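Local coordinates for protein ricin B-like lectin (Macrolepiota procera, PDB 4IZX) that binds the galactose end of lactose and probably serves as a carbohydrate-binding beta-trefoil lectin, at residues I21-S24 / S30-G33; L64-E67 / G73-L76; T120-W125 / Q133-D138. All coordinates share one frame; numbering follows the deposited sequence.

Interaction 1 of 3, residues I21-S24 / S30-G33; sequences IDLS and SIIG. With GAL (beta-D-galactopyranose), chain B.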
ATOM      1  N   ILE A  21       4.181   3.918  -2.560  1.00  6.06           N
ATOM      2  CA  ILE A  21       4.238   2.467  -2.649  1.00  5.98           C
ATOM      3  C   ILE A  21       4.691   2.069  -4.045  1.00  6.30           C
ATOM      4  O   ILE A  21       4.013   2.388  -5.047  1.00  6.98           O
ATOM      5  CB  ILE A  21       2.887   1.823  -2.287  1.00  6.40           C
ATOM      6  CG1 ILE A  21       2.465   2.238  -0.875  1.00  6.90           C
ATOM      7  CG2 ILE A  21       2.929   0.333  -2.492  1.00  6.94           C
ATOM      8  CD1 ILE A  21       1.247   1.511  -0.345  1.00  7.73           C
ATOM      9  N   ASP A  22       5.801   1.349  -4.110  1.00  6.08           N
ATOM     10  CA  ASP A  22       6.538   1.078  -5.341  1.00  6.40           C
ATOM     11  C   ASP A  22       6.865  -0.414  -5.380  1.00  6.10           C
ATOM     12  O   ASP A  22       7.343  -0.998  -4.420  1.00  6.72           O
ATOM     13  CB  ASP A  22       7.767   2.010  -5.292  1.00  7.01           C
ATOM     14  CG  ASP A  22       8.813   1.808  -6.390  1.00  7.15           C
ATOM     15  OD1 ASP A  22       9.237   0.643  -6.586  1.00  7.37           O
ATOM     16  OD2 ASP A  22       9.248   2.848  -6.970  1.00  7.80           O
ATOM     17  N   LEU A  23       6.560  -1.036  -6.521  1.00  6.64           N
ATOM     18  CA  LEU A  23       6.954  -2.396  -6.804  1.00  6.69           C
ATOM     19  C   LEU A  23       8.390  -2.355  -7.297  1.00  7.11           C
ATOM     20  O   LEU A  23       8.693  -1.878  -8.390  1.00  7.66           O
ATOM     21  CB  LEU A  23       6.047  -3.032  -7.831  1.00  7.25           C
ATOM     22  CG  LEU A  23       6.422  -4.446  -8.262  1.00  8.57           C
ATOM     23  CD1 LEU A  23       6.536  -5.380  -7.084  1.00 10.11           C
ATOM     24  CD2 LEU A  23       5.425  -4.987  -9.251  1.00 10.98           C
ATOM     25  N   SER A  24       9.322  -2.810  -6.466  1.00  7.38           N
ATOM     26  CA  SER A  24      10.751  -2.648  -6.719  1.00  8.56           C
ATOM     27  C   SER A  24      11.149  -3.096  -8.109  1.00  9.28           C
ATOM     28  O   SER A  24      10.902  -4.252  -8.504  1.00 10.54           O
ATOM     29  CB  SER A  24      11.537  -3.482  -5.711  1.00 10.26           C
ATOM     30  OG  SER A  24      12.908  -3.394  -6.019  1.00 13.54           O
ATOM     31  N   SER A  30       9.438  -7.080  -4.313  1.00  8.47           N
ATOM     32  CA  SER A  30       9.414  -6.394  -3.025  1.00  7.97           C
ATOM     33  C   SER A  30       8.674  -5.078  -3.125  1.00  7.24           C
ATOM     34  O   SER A  30       8.847  -4.318  -4.081  1.00  9.63           O
ATOM     35  CB  SER A  30      10.847  -6.172  -2.543  1.00 10.11           C
ATOM     36  OG  SER A  30      11.552  -7.383  -2.350  1.00 12.02           O
ATOM     37  N   ILE A  31       7.906  -4.768  -2.092  1.00  7.10           N
ATOM     38  CA  ILE A  31       7.179  -3.515  -2.025  1.00  6.55           C
ATOM     39  C   ILE A  31       7.888  -2.536  -1.121  1.00  6.55           C
ATOM     40  O   ILE A  31       8.187  -2.863   0.042  1.00  7.60           O
ATOM     41  CB  ILE A  31       5.728  -3.732  -1.554  1.00  6.57           C
ATOM     42  CG1 ILE A  31       4.975  -4.741  -2.423  1.00  7.59           C
ATOM     43  CG2 ILE A  31       4.983  -2.405  -1.476  1.00  7.22           C
ATOM     44  CD1 ILE A  31       4.834  -4.378  -3.885  1.00  8.14           C
ATOM     45  N   ILE A  32       8.227  -1.367  -1.667  1.00  6.89           N
ATOM     46  CA  ILE A  32       9.082  -0.414  -1.009  1.00  6.81           C
ATOM     47  C   ILE A  32       8.478   0.982  -1.073  1.00  6.33           C
ATOM     48  O   ILE A  32       7.602   1.267  -1.903  1.00  7.42           O
ATOM     49  CB  ILE A  32      10.489  -0.405  -1.664  1.00  7.55           C
ATOM     50  CG1 ILE A  32      10.386  -0.030  -3.157  1.00  8.98           C
ATOM     51  CG2 ILE A  32      11.175  -1.750  -1.479  1.00  8.03           C
ATOM     52  CD1 ILE A  32      11.720   0.166  -3.864  1.00  9.25           C
ATOM     53  N   GLY A  33       8.983   1.874  -0.238  1.00  6.46           N
ATOM     54  CA  GLY A  33       8.751   3.297  -0.404  1.00  6.83           C
ATOM     55  C   GLY A  33       9.786   3.908  -1.303  1.00  6.84           C
ATOM     56  O   GLY A  33      10.982   3.646  -1.131  1.00  8.29           O
TER
HETATM   57  C1  GAL B   2      13.929   1.114 -10.125  1.00 12.24           C
HETATM   58  C2  GAL B   2      12.545   1.672 -10.248  1.00 10.44           C
HETATM   59  C3  GAL B   2      12.164   2.414  -8.967  1.00  9.41           C
HETATM   60  C4  GAL B   2      12.411   1.520  -7.745  1.00  9.29           C
HETATM   61  C5  GAL B   2      13.843   1.039  -7.785  1.00  9.97           C
HETATM   62  C6  GAL B   2      14.205   0.141  -6.604  1.00 10.60           C
HETATM   63  O2  GAL B   2      12.507   2.582 -11.329  1.00 12.78           O
HETATM   64  O3  GAL B   2      10.794   2.804  -9.071  1.00  9.45           O
HETATM   65  O4  GAL B   2      11.530   0.378  -7.774  1.00  9.04           O
HETATM   66  O5  GAL B   2      14.079   0.286  -8.974  1.00 10.69           O
HETATM   67  O6  GAL B   2      15.599  -0.217  -6.679  1.00 13.04           O

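Interaction 2 of 3, residues L64-E67 / G73-L76; sequences LGIE and GTRL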
ATOM      1  N   LEU A  64      -0.837  -6.469  -5.084  1.00  6.91           N
ATOM      2  CA  LEU A  64      -0.243  -6.144  -3.793  1.00  6.69           C
ATOM      3  C   LEU A  64      -0.732  -7.154  -2.765  1.00  6.62           C
ATOM      4  O   LEU A  64      -1.944  -7.276  -2.505  1.00  7.57           O
ATOM      5  CB  LEU A  64      -0.692  -4.744  -3.387  1.00  7.53           C
ATOM      6  CG  LEU A  64       0.021  -4.153  -2.196  1.00  8.37           C
ATOM      7  CD1 LEU A  64       1.418  -3.709  -2.628  1.00 12.20           C
ATOM      8  CD2 LEU A  64      -0.731  -2.983  -1.604  1.00 10.11           C
ATOM      9  N   GLY A  65       0.200  -7.904  -2.167  1.00  7.37           N
ATOM     10  CA  GLY A  65      -0.118  -8.923  -1.179  1.00  7.94           C
ATOM     11  C   GLY A  65       0.969  -8.997  -0.112  1.00  8.73           C
ATOM     12  O   GLY A  65       1.709  -8.042   0.119  1.00  9.38           O
ATOM     13  N   ILE A  66       0.979 -10.116   0.607  1.00  9.87           N
ATOM     14  CA  ILE A  66       1.890 -10.270   1.752  1.00 11.84           C
ATOM     15  C   ILE A  66       2.692 -11.535   1.751  1.00 10.23           C
ATOM     16  O   ILE A  66       2.305 -12.532   1.138  1.00 12.26           O
ATOM     17  CB  ILE A  66       1.137 -10.175   3.091  1.00 11.17           C
ATOM     18  CG1 ILE A  66       0.004 -11.207   3.268  1.00  9.85           C
ATOM     19  CG2 ILE A  66       0.572  -8.777   3.207  1.00 11.64           C
ATOM     20  CD1 ILE A  66      -0.582 -11.150   4.657  1.00 10.25           C
ATOM     21  N   GLU A  67       3.814 -11.498   2.507  1.00 11.05           N
ATOM     22  CA  GLU A  67       4.731 -12.592   2.607  1.00 11.82           C
ATOM     23  C   GLU A  67       4.518 -13.346   3.925  1.00 11.30           C
ATOM     24  O   GLU A  67       5.052 -12.953   4.991  1.00 12.74           O
ATOM     25  CB  GLU A  67       6.190 -12.116   2.451  1.00 11.97           C
ATOM     26  CG  GLU A  67       7.240 -13.237   2.580  1.00 12.28           C
ATOM     27  CD  GLU A  67       8.641 -12.636   2.530  1.00 13.17           C
ATOM     28  OE1 GLU A  67       9.458 -13.000   1.644  1.00 13.52           O
ATOM     29  OE2 GLU A  67       8.912 -11.749   3.375  1.00 13.41           O
ATOM     30  N   GLY A  73       5.735  -6.809  11.131  1.00 10.22           N
ATOM     31  CA  GLY A  73       6.878  -6.986  10.288  1.00 11.38           C
ATOM     32  C   GLY A  73       6.735  -7.827   9.056  1.00 10.68           C
ATOM     33  O   GLY A  73       7.634  -7.881   8.257  1.00 12.56           O
ATOM     34  N   THR A  74       5.574  -8.405   8.820  1.00  9.99           N
ATOM     35  CA  THR A  74       5.324  -9.147   7.579  1.00  9.46           C
ATOM     36  C   THR A  74       5.572  -8.227   6.403  1.00  9.47           C
ATOM     37  O   THR A  74       5.065  -7.108   6.352  1.00  9.79           O
ATOM     38  CB  THR A  74       3.866  -9.632   7.524  1.00 10.80           C
ATOM     39  OG1 THR A  74       3.649 -10.536   8.569  1.00 13.01           O
ATOM     40  CG2 THR A  74       3.506 -10.301   6.223  1.00 11.56           C
ATOM     41  N   ARG A  75       6.353  -8.698   5.434  1.00  9.93           N
ATOM     42  CA  ARG A  75       6.671  -7.906   4.246  1.00 10.26           C
ATOM     43  C   ARG A  75       5.518  -7.886   3.243  1.00  8.97           C
ATOM     44  O   ARG A  75       4.884  -8.916   3.011  1.00  9.95           O
ATOM     45  CB  ARG A  75       7.903  -8.486   3.535  1.00 11.85           C
ATOM     46  CG  ARG A  75       9.221  -8.377   4.287  1.00 12.01           C
ATOM     47  CD  ARG A  75      10.413  -8.454   3.318  1.00 14.98           C
ATOM     48  NE  ARG A  75      10.301  -9.575   2.390  1.00 15.11           N
ATOM     49  CZ  ARG A  75      10.630  -9.515   1.103  1.00 14.53           C
ATOM     50  NH1 ARG A  75      11.091  -8.384   0.587  1.00 16.60           N
ATOM     51  NH2 ARG A  75      10.497 -10.584   0.331  1.00 17.15           N
ATOM     52  N   LEU A  76       5.258  -6.733   2.628  1.00  7.90           N
ATOM     53  CA  LEU A  76       4.404  -6.712   1.443  1.00  7.41           C
ATOM     54  C   LEU A  76       5.235  -7.133   0.236  1.00  7.36           C
ATOM     55  O   LEU A  76       6.397  -6.742   0.064  1.00  8.15           O
ATOM     56  CB  LEU A  76       3.809  -5.330   1.224  1.00  6.98           C
ATOM     57  CG  LEU A  76       2.489  -5.093   1.939  1.00  8.51           C
ATOM     58  CD1 LEU A  76       2.647  -5.007   3.432  1.00  7.82           C
ATOM     59  CD2 LEU A  76       1.752  -3.930   1.331  1.00 10.26           C
TER
HETATM   60  O   HOH W   1       4.920 -12.717   7.820  1.00 25.49           O

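Interaction 3 of 3, residues T120-W125 / Q133-D138; sequences TPVQLW and QTWTID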
ATOM      1  N   THR A 120      13.002   1.658   1.345  1.00  8.51           N
ATOM      2  CA  THR A 120      12.486   1.259   2.653  1.00  7.96           C
ATOM      3  C   THR A 120      11.304   0.283   2.491  1.00  8.04           C
ATOM      4  O   THR A 120      10.340   0.592   1.804  1.00  8.10           O
ATOM      5  CB  THR A 120      12.036   2.512   3.434  1.00  8.62           C
ATOM      6  OG1 THR A 120      13.175   3.308   3.700  1.00  9.04           O
ATOM      7  CG2 THR A 120      11.334   2.185   4.719  1.00  8.83           C
ATOM      8  N   PRO A 121      11.343  -0.879   3.135  1.00  8.08           N
ATOM      9  CA  PRO A 121      10.249  -1.839   2.909  1.00  8.09           C
ATOM     10  C   PRO A 121       8.923  -1.354   3.487  1.00  7.41           C
ATOM     11  O   PRO A 121       8.870  -0.692   4.535  1.00  7.97           O
ATOM     12  CB  PRO A 121      10.727  -3.070   3.679  1.00  9.58           C
ATOM     13  CG  PRO A 121      12.212  -2.979   3.667  1.00 10.73           C
ATOM     14  CD  PRO A 121      12.523  -1.506   3.769  1.00  9.23           C
ATOM     15  N   VAL A 122       7.848  -1.692   2.791  1.00  7.27           N
ATOM     16  CA  VAL A 122       6.508  -1.567   3.320  1.00  7.34           C
ATOM     17  C   VAL A 122       6.128  -2.916   3.957  1.00  7.63           C
ATOM     18  O   VAL A 122       6.345  -3.974   3.356  1.00  8.36           O
ATOM     19  CB  VAL A 122       5.486  -1.186   2.234  1.00  7.60           C
ATOM     20  CG1 VAL A 122       4.085  -1.017   2.824  1.00  8.76           C
ATOM     21  CG2 VAL A 122       5.925   0.069   1.503  1.00  8.95           C
ATOM     22  N   GLN A 123       5.596  -2.856   5.180  1.00  7.55           N
ATOM     23  CA  GLN A 123       5.323  -3.991   6.012  1.00  8.33           C
ATOM     24  C   GLN A 123       3.914  -3.908   6.597  1.00  6.89           C
ATOM     25  O   GLN A 123       3.246  -2.871   6.479  1.00  7.62           O
ATOM     26  CB  GLN A 123       6.369  -4.151   7.106  1.00  8.76           C
ATOM     27  CG  GLN A 123       6.251  -3.050   8.133  1.00  9.19           C
ATOM     28  CD  GLN A 123       7.356  -3.000   9.168  1.00 10.55           C
ATOM     29  OE1 GLN A 123       8.154  -3.941   9.300  1.00 14.08           O
ATOM     30  NE2 GLN A 123       7.367  -1.929   9.961  1.00 11.12           N
ATOM     31  N   LEU A 124       3.482  -4.960   7.274  1.00  7.56           N
ATOM     32  CA  LEU A 124       2.359  -4.900   8.185  1.00  7.05           C
ATOM     33  C   LEU A 124       2.821  -4.549   9.586  1.00  7.48           C
ATOM     34  O   LEU A 124       3.899  -4.955  10.017  1.00  8.41           O
ATOM     35  CB  LEU A 124       1.604  -6.223   8.282  1.00  7.50           C
ATOM     36  CG  LEU A 124       0.992  -6.713   6.969  1.00  7.28           C
ATOM     37  CD1 LEU A 124       0.315  -8.058   7.207  1.00  8.57           C
ATOM     38  CD2 LEU A 124       0.050  -5.706   6.367  1.00  8.40           C
ATOM     39  N   TRP A 125       1.974  -3.851  10.322  1.00  8.03           N
ATOM     40  CA  TRP A 125       2.175  -3.662  11.751  1.00  7.79           C
ATOM     41  C   TRP A 125       0.824  -3.433  12.389  1.00  7.92           C
ATOM     42  O   TRP A 125      -0.109  -2.891  11.754  1.00  8.80           O
ATOM     43  CB  TRP A 125       3.105  -2.480  12.039  1.00  8.34           C
ATOM     44  CG  TRP A 125       3.756  -2.530  13.407  1.00  8.72           C
ATOM     45  CD1 TRP A 125       3.255  -2.073  14.590  1.00  8.88           C
ATOM     46  CD2 TRP A 125       4.999  -3.164  13.707  1.00  9.27           C
ATOM     47  NE1 TRP A 125       4.105  -2.400  15.609  1.00 10.33           N
ATOM     48  CE2 TRP A 125       5.171  -3.089  15.104  1.00  9.63           C
ATOM     49  CE3 TRP A 125       5.977  -3.779  12.929  1.00 10.15           C
ATOM     50  CZ2 TRP A 125       6.300  -3.578  15.739  1.00 11.84           C
ATOM     51  CZ3 TRP A 125       7.116  -4.274  13.572  1.00 11.56           C
ATOM     52  CH2 TRP A 125       7.258  -4.178  14.967  1.00 11.96           C
ATOM     53  N   GLN A 133       1.772   4.948   9.096  1.00  6.86           N
ATOM     54  CA  GLN A 133       0.725   3.987   8.752  1.00  6.74           C
ATOM     55  C   GLN A 133      -0.437   4.582   7.985  1.00  6.57           C
ATOM     56  O   GLN A 133      -1.456   3.915   7.789  1.00  6.88           O
ATOM     57  CB  GLN A 133       0.187   3.311  10.015  1.00  7.42           C
ATOM     58  CG  GLN A 133       1.250   2.646  10.858  1.00  7.88           C
ATOM     59  CD  GLN A 133       0.641   1.724  11.879  1.00  7.06           C
ATOM     60  OE1 GLN A 133      -0.531   1.846  12.269  1.00  7.83           O
ATOM     61  NE2 GLN A 133       1.417   0.741  12.304  1.00  8.30           N
ATOM     62  N   THR A 134      -0.324   5.846   7.563  1.00  6.24           N
ATOM     63  CA  THR A 134      -1.409   6.519   6.878  1.00  6.41           C
ATOM     64  C   THR A 134      -0.935   6.989   5.501  1.00  6.77           C
ATOM     65  O   THR A 134       0.254   7.319   5.310  1.00  6.82           O
ATOM     66  CB  THR A 134      -1.956   7.693   7.702  1.00  7.14           C
ATOM     67  OG1 THR A 134      -1.006   8.763   7.819  1.00  7.65           O
ATOM     68  CG2 THR A 134      -2.390   7.255   9.088  1.00  7.79           C
ATOM     69  N   TRP A 135      -1.876   7.014   4.563  1.00  6.29           N
ATOM     70  CA  TRP A 135      -1.541   7.084   3.146  1.00  5.97           C
ATOM     71  C   TRP A 135      -2.584   7.921   2.438  1.00  6.52           C
ATOM     72  O   TRP A 135      -3.777   7.778   2.679  1.00  8.05           O
ATOM     73  CB  TRP A 135      -1.546   5.672   2.515  1.00  6.76           C
ATOM     74  CG  TRP A 135      -0.714   4.640   3.252  1.00  6.49           C
ATOM     75  CD1 TRP A 135      -1.105   3.911   4.311  1.00  7.65           C
ATOM     76  CD2 TRP A 135       0.636   4.302   2.999  1.00  6.19           C
ATOM     77  NE1 TRP A 135      -0.076   3.120   4.741  1.00  7.41           N
ATOM     78  CE2 TRP A 135       0.996   3.326   3.931  1.00  6.62           C
ATOM     79  CE3 TRP A 135       1.569   4.676   2.023  1.00  6.71           C
ATOM     80  CZ2 TRP A 135       2.246   2.711   3.919  1.00  7.82           C
ATOM     81  CZ3 TRP A 135       2.823   4.083   2.040  1.00  7.10           C
ATOM     82  CH2 TRP A 135       3.135   3.098   2.957  1.00  7.15           C
ATOM     83  N   THR A 136      -2.148   8.746   1.481  1.00  6.62           N
ATOM     84  CA  THR A 136      -3.093   9.369   0.548  1.00  7.50           C
ATOM     85  C   THR A 136      -3.206   8.522  -0.705  1.00  7.83           C
ATOM     86  O   THR A 136      -2.277   7.827  -1.065  1.00  9.40           O
ATOM     87  CB  THR A 136      -2.727  10.806   0.216  1.00  9.65           C
ATOM     88  OG1 THR A 136      -1.435  10.820  -0.357  1.00 11.80           O
ATOM     89  CG2 THR A 136      -2.781  11.650   1.448  1.00 11.54           C
ATOM     90  N   ILE A 137      -4.364   8.541  -1.333  1.00  7.98           N
ATOM     91  CA  ILE A 137      -4.636   7.777  -2.559  1.00  9.43           C
ATOM     92  C   ILE A 137      -5.141   8.793  -3.591  1.00 10.09           C
ATOM     93  O   ILE A 137      -6.216   9.368  -3.398  1.00 13.30           O
ATOM     94  CB  ILE A 137      -5.670   6.647  -2.317  1.00  9.19           C
ATOM     95  CG1 ILE A 137      -5.180   5.679  -1.232  1.00  9.67           C
ATOM     96  CG2 ILE A 137      -5.971   5.929  -3.610  1.00 10.97           C
ATOM     97  CD1 ILE A 137      -6.215   4.661  -0.801  1.00 10.50           C
ATOM     98  N   ASP A 138      -4.392   9.040  -4.664  1.00  9.60           N
ATOM     99  CA  ASP A 138      -4.827  10.048  -5.631  1.00 12.04           C
ATOM    100  C   ASP A 138      -4.228   9.760  -6.993  1.00  9.32           C
ATOM    101  O   ASP A 138      -3.597   8.720  -7.197  1.00  8.43           O
ATOM    102  CB  ASP A 138      -4.629  11.451  -5.119  1.00 15.31           C
ATOM    103  CG  ASP A 138      -3.255  11.690  -4.723  1.00 18.93           C
ATOM    104  OD1 ASP A 138      -2.369  10.966  -5.189  1.00 13.68           O
ATOM    105  OD2 ASP A 138      -3.086  12.540  -3.832  1.00 30.32           O
TER

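Interaction 1 of 3, residues I21-S24 / S30-G33
Asp-22 is paired with Ile-32 through its backbone while both oxygens of its carboxylate are given to a sugar. The hairpin of strands 20-23 and 31-34, part of the beta-trefoil, thus frames the galactose site. Two neighbouring hydroxyls of the ring donate, GAL O4 to Asp-22 OD1 at 2.6 Å and GAL O3 to Asp-22 OD2, also at 2.6 Å. An aspartate suits this place because its short chain presents one acceptor to each hydroxyl; the grip on O4, the hydroxyl whose configuration separates galactose from glucose, is consistent with selection for galactose. With CG anti to the backbone N (chi1 173°), the carboxylate extends to the sugar, and Gln-42 NE2 is hydrogen-bonded to OD2, which would limit its rotation. His-37, Gly-25 and Asn-41 supply further hydrogen bonds to the galactose.

Asp-22 and Ile-32 form an antiparallel hydrogen-bonded pair. The bond from Asp-22 N to Ile-32 O, 2.8 Å, is bent to 141° at the hydrogen, whereas that from Ile-32 N to Asp-22 O, 2.9 Å, is nearly straight. Past the end of the first strand, Ser-24 N reaches Ser-30 O at 2.9 Å, and Ser-24 OG turns to Glu-26 N.

Ile-32 shares the face of Asp-22. Its CG1 lies between the backbone N and carbonyl carbon (chi1 60°) and the chain runs on extended, so CD1 lies beside Asp-22 OD1 and reaches GAL C6 at 3.7 Å, an apolar contact. The face of Ile-21, Leu-23 and Ile-31 is apolar, and Leu-23 and Ile-31 pack on Trp-44. The two branches of Ile-31 touch different residues: CG2 packs on Ile-21 CG2 at 3.6 Å, and CD1 on Leu-23 CD1 at 3.8 Å.

Interaction 2 of 3, residues L64-E67 / G73-L76
Glu-67 and Arg-75 are joined by a bidentate, side-on salt bridge: Arg-75 NE lies 2.8 Å from Glu-67 OE2, and Arg-75 NH2 lies 2.9 Å from Glu-67 OE1. Glu-67 is extended from chi1 (179°) outward while Arg-75 bends at chi3 (-49°), which brings NE and NH2 to the carboxylate. The carboxylate oxygens stay close to the guanidinium plane, but the carboxylate itself is turned 49° from it, so the nitrogens meet the oxygens from above its plane. Long chains suit this more exposed edge, where the charged ends can meet, and Arg-75 NH1 keeps a second partner in Ser-30 OG.

In the backbone, Glu-67 N donates to Arg-75 O at 2.8 Å, beside the non-hydrogen-bonded antiparallel pair of Ile-66 and Leu-76. A water bridges Glu-67 O (2.8 Å) and Thr-74 OG1 (2.6 Å), whose single proton Thr-69 O and Ala-71 O must share with the water.

Apolar packing closes the inner side, where Leu-76 CD2 touches Leu-64 CG at 3.9 Å; Thr-74 CG2 rests on the backbone of Glu-67. Leu-64 and Leu-76 pack on Ile-31 of strand 31-34, while Leu-76, Ile-66 and Thr-74 lie against Leu-124 of strand 120-126.

Interaction 3 of 3, residues T120-W125 / Q133-D138
Val-122 and Trp-135 meet in the core, and partly exposed Trp-125 meets buried Gln-133; these two side-chain pairs make up the contact. Val-122 CG1 lies 4.2 Å from CH2 of Trp-135, the outer corner of the six-membered ring. Because that methyl is anti to the backbone N (chi1 -178°), it is carried off strand 120-126 toward the indole. A branched, compact valine fits beside the large ring, and both are buried.

At the second pair, Gln-133 NE2 comes to 3.6 Å from Trp-125 CB and only skirts the indole, whose plane is inclined 54° to that of the amide. The ring extends away from segment 133-138; the side chain also touches Asp-72 and Asp-109. The segments exchange no polar bonds, so their approach is van der Waals packing.

What positions the amide lies in the next shell. Gln-133 NE2 donates to Asp-109 OD2 and to Trp-126 O, while OE1 receives bonds from Arg-98 NH1, Asn-107 ND2 and Trp-128 N. Glutamine suits this buried place because its flat end offers a donor and an acceptor at once. Gln-133 and Trp-135 form the Gln-X-Trp signature of ricin-type trefoils, the glutamine hydrogen-bonding to strand and loop residues and the tryptophan buried in the core.

Trp-135 is also flanked by Ile-12 and Asn-14 of strand 9-14 and by Leu-110 of strand 106-110. Strand 120-126 runs between strands 31-34 and 106-110 in one sheet, whereas strand 135-138 is an outer strand of another, next to strand 9-14; the contact joins two sheets of the trefoil across its interior.

How the interactions relate
The three contacts form a close triangle, their centres 10 to 11 Å apart, with interaction 1 alone touching the galactose. Ile-31 connects it to both others: Ile-31 N lies 3.3 Å from Leu-76 O of interaction 2 and Ile-31 O lies 3.0 Å from Val-122 N of interaction 3, both probable hydrogen bonds. Interactions 2 and 3 are probably joined by Thr-74 O and Leu-124 N, 2.8 Å apart. In the core, Ile-21 CG1 of interaction 1 packs on Trp-135 CZ3 at 3.5 Å. The side chains of Arg-75 and Val-122 are, at their nearest atoms, about 12 and 11 Å from the galactose, so neither touches the sugar.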